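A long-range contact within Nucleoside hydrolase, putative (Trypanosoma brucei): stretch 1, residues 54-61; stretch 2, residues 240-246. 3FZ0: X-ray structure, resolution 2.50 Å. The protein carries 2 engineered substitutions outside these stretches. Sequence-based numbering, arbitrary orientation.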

# COMPACT_ATOMS: atom_id res chain seq x y z
N GLY B 54 -10.73 17.59 -33.61
CA GLY B 54 -10.70 18.32 -34.85
C GLY B 54 -11.73 17.82 -35.83
O GLY B 54 -12.40 18.64 -36.48
N LYS B 55 -11.88 16.49 -35.94
CA LYS B 55 -12.91 15.90 -36.83
C LYS B 55 -14.31 16.20 -36.31
O LYS B 55 -15.20 16.51 -37.11
CB LYS B 55 -12.72 14.39 -37.01
CG LYS B 55 -11.41 14.02 -37.72
CD LYS B 55 -11.06 12.56 -37.56
CE LYS B 55 -9.85 12.22 -38.38
NZ LYS B 55 -9.62 10.77 -38.49
N LEU B 56 -14.50 16.14 -34.98
CA LEU B 56 -15.80 16.50 -34.41
C LEU B 56 -16.17 17.99 -34.62
O LEU B 56 -17.30 18.30 -34.97
CB LEU B 56 -15.84 16.15 -32.92
CG LEU B 56 -17.09 16.56 -32.12
CD1 LEU B 56 -18.35 15.86 -32.64
CD2 LEU B 56 -16.85 16.20 -30.63
N LEU B 57 -15.21 18.91 -34.46
CA LEU B 57 -15.51 20.32 -34.68
C LEU B 57 -15.68 20.70 -36.17
O LEU B 57 -16.43 21.64 -36.49
CB LEU B 57 -14.48 21.22 -34.01
CG LEU B 57 -14.30 21.03 -32.50
CD1 LEU B 57 -13.20 21.91 -31.95
CD2 LEU B 57 -15.61 21.20 -31.70
N ASP B 58 -15.01 19.99 -37.09
CA ASP B 58 -15.30 20.10 -38.53
C ASP B 58 -16.79 19.90 -38.80
O ASP B 58 -17.41 20.72 -39.47
CB ASP B 58 -14.52 19.06 -39.34
CG ASP B 58 -13.05 19.42 -39.50
OD1 ASP B 58 -12.69 20.62 -39.32
OD2 ASP B 58 -12.27 18.51 -39.84
N LEU B 59 -17.34 18.82 -38.24
CA LEU B 59 -18.75 18.50 -38.39
C LEU B 59 -19.64 19.72 -38.09
O LEU B 59 -20.55 20.02 -38.83
CB LEU B 59 -19.10 17.31 -37.50
CG LEU B 59 -20.45 16.63 -37.72
CD1 LEU B 59 -20.52 16.01 -39.15
CD2 LEU B 59 -20.73 15.59 -36.66
N TYR B 60 -19.34 20.43 -37.01
CA TYR B 60 -20.13 21.58 -36.57
C TYR B 60 -19.71 22.91 -37.17
O TYR B 60 -20.38 23.91 -37.00
CB TYR B 60 -20.07 21.67 -35.04
CG TYR B 60 -20.93 20.63 -34.38
CD1 TYR B 60 -20.43 19.35 -34.10
CD2 TYR B 60 -22.26 20.92 -34.07
CE1 TYR B 60 -21.24 18.39 -33.50
CE2 TYR B 60 -23.06 19.96 -33.48
CZ TYR B 60 -22.55 18.72 -33.20
OH TYR B 60 -23.35 17.79 -32.61
N ASP B 61 -18.57 22.91 -37.84
CA ASP B 61 -17.90 24.14 -38.22
C ASP B 61 -17.62 25.07 -37.07
O ASP B 61 -17.68 26.27 -37.24
CB ASP B 61 -18.75 24.90 -39.19
CG ASP B 61 -18.11 25.00 -40.50
OD1 ASP B 61 -17.08 25.72 -40.62
OD2 ASP B 61 -18.66 24.34 -41.41
N ASN B 240 -29.26 12.78 -41.62
CA ASN B 240 -28.58 14.05 -41.57
C ASN B 240 -27.08 13.81 -41.24
O ASN B 240 -26.68 12.67 -40.98
CB ASN B 240 -29.29 15.06 -40.65
CG ASN B 240 -29.20 14.71 -39.16
OD1 ASN B 240 -28.17 14.21 -38.69
ND2 ASN B 240 -30.26 15.02 -38.40
N LYS B 241 -26.26 14.87 -41.25
CA LYS B 241 -24.82 14.71 -41.14
C LYS B 241 -24.46 14.32 -39.71
O LYS B 241 -23.39 13.73 -39.50
CB LYS B 241 -24.06 15.95 -41.64
CG LYS B 241 -24.46 17.23 -40.95
CD LYS B 241 -23.80 18.45 -41.54
CE LYS B 241 -23.30 19.40 -40.46
NZ LYS B 241 -22.67 20.59 -41.08
N TRP B 242 -25.34 14.67 -38.75
CA TRP B 242 -25.21 14.24 -37.34
C TRP B 242 -25.44 12.73 -37.18
O TRP B 242 -24.69 12.05 -36.52
CB TRP B 242 -26.17 15.00 -36.38
CG TRP B 242 -26.38 16.50 -36.57
CD1 TRP B 242 -27.58 17.13 -36.67
CD2 TRP B 242 -25.39 17.55 -36.64
NE1 TRP B 242 -27.41 18.48 -36.81
CE2 TRP B 242 -26.08 18.77 -36.80
CE3 TRP B 242 -23.98 17.57 -36.62
CZ2 TRP B 242 -25.43 20.02 -36.92
CZ3 TRP B 242 -23.33 18.80 -36.75
CH2 TRP B 242 -24.06 20.01 -36.91
N GLN B 243 -26.51 12.21 -37.75
CA GLN B 243 -26.77 10.77 -37.65
C GLN B 243 -25.70 9.95 -38.37
O GLN B 243 -25.22 8.96 -37.83
CB GLN B 243 -28.16 10.43 -38.18
CG GLN B 243 -29.29 11.19 -37.49
CD GLN B 243 -30.58 11.08 -38.28
OE1 GLN B 243 -30.58 11.39 -39.47
NE2 GLN B 243 -31.66 10.63 -37.66
N GLU B 244 -25.31 10.39 -39.56
CA GLU B 244 -24.26 9.70 -40.33
C GLU B 244 -22.97 9.57 -39.51
O GLU B 244 -22.40 8.48 -39.40
CB GLU B 244 -23.99 10.40 -41.66
CG GLU B 244 -22.76 9.87 -42.35
CD GLU B 244 -22.54 10.51 -43.69
OE1 GLU B 244 -21.39 10.39 -44.18
OE2 GLU B 244 -23.48 11.11 -44.26
N PHE B 245 -22.56 10.69 -38.93
CA PHE B 245 -21.38 10.74 -38.09
C PHE B 245 -21.49 9.82 -36.87
O PHE B 245 -20.56 9.09 -36.58
CB PHE B 245 -21.08 12.20 -37.68
CG PHE B 245 -19.89 12.37 -36.76
CD1 PHE B 245 -18.64 12.64 -37.27
CD2 PHE B 245 -20.05 12.29 -35.38
CE1 PHE B 245 -17.54 12.81 -36.41
CE2 PHE B 245 -18.95 12.46 -34.51
CZ PHE B 245 -17.71 12.72 -35.02
N ILE B 246 -22.63 9.86 -36.17
CA ILE B 246 -22.85 8.98 -35.03
C ILE B 246 -22.81 7.52 -35.47
O ILE B 246 -22.14 6.72 -34.84
CB ILE B 246 -24.14 9.34 -34.19
CG1 ILE B 246 -23.99 10.76 -33.59
CG2 ILE B 246 -24.45 8.25 -33.10
CD1 ILE B 246 -25.23 11.28 -32.90

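Two helical segments, far apart in sequence, pack with nearly antiparallel axes. The angle between them is 161° and their closest approach is 11.2 Å. That spacing leaves room for bulky side chains, and the contact is mostly apolar.

Leu 59 is the main bump. Its CA-to-CB bond points toward the other stretch, and it is the residue most covered by the contact. Its t, p rotamer sets the branched end between two aromatic rings. Leu 59 CD2 sits over one face of Phe 245, 3.7 Å from the ring centroid and 3.3 Å from Phe 245 CG, making a CH-pi contact. Leu 59 CG lies 3.7 Å from Trp 242 CZ3. The two rings thus form a hollow, and a leucine, compact and forked, can touch both.

Phe 245 also points toward its partner helix, with chi1 t. Beyond Leu 59 it reaches Leu 56, where Leu 56 CD1 is 3.9 Å from Phe 245 CE2. Leu 56 starts out sideways, but its end comes nearer. Both residues are buried, as suits their apolar side chains.

Tyr 60 and Trp 242 form a second, flatter contact. Both leave their helices sideways and bring their ends nearer. Their rings make an offset stack, with the Tyr 60 ring and the Trp 242 six-membered ring 4.3 Å apart at their centroids and planes at 22°. Tyr 60 CE2 lies 3.5 Å from Trp 242 CZ3. Broad, flat rings suit this face-to-face fit.

Lys 241 supplies the polar link. Its long chain carries NZ to the end of the first helix, where Lys 241 NZ donates a weak hydrogen bond to Leu 59 O at 3.1 Å.

At the start of the second helix, Asn 240 OD1 caps Gln 243 N at 2.8 Å. In return, Asn 240 N donates to Gln 243 OE1 at 2.9 Å.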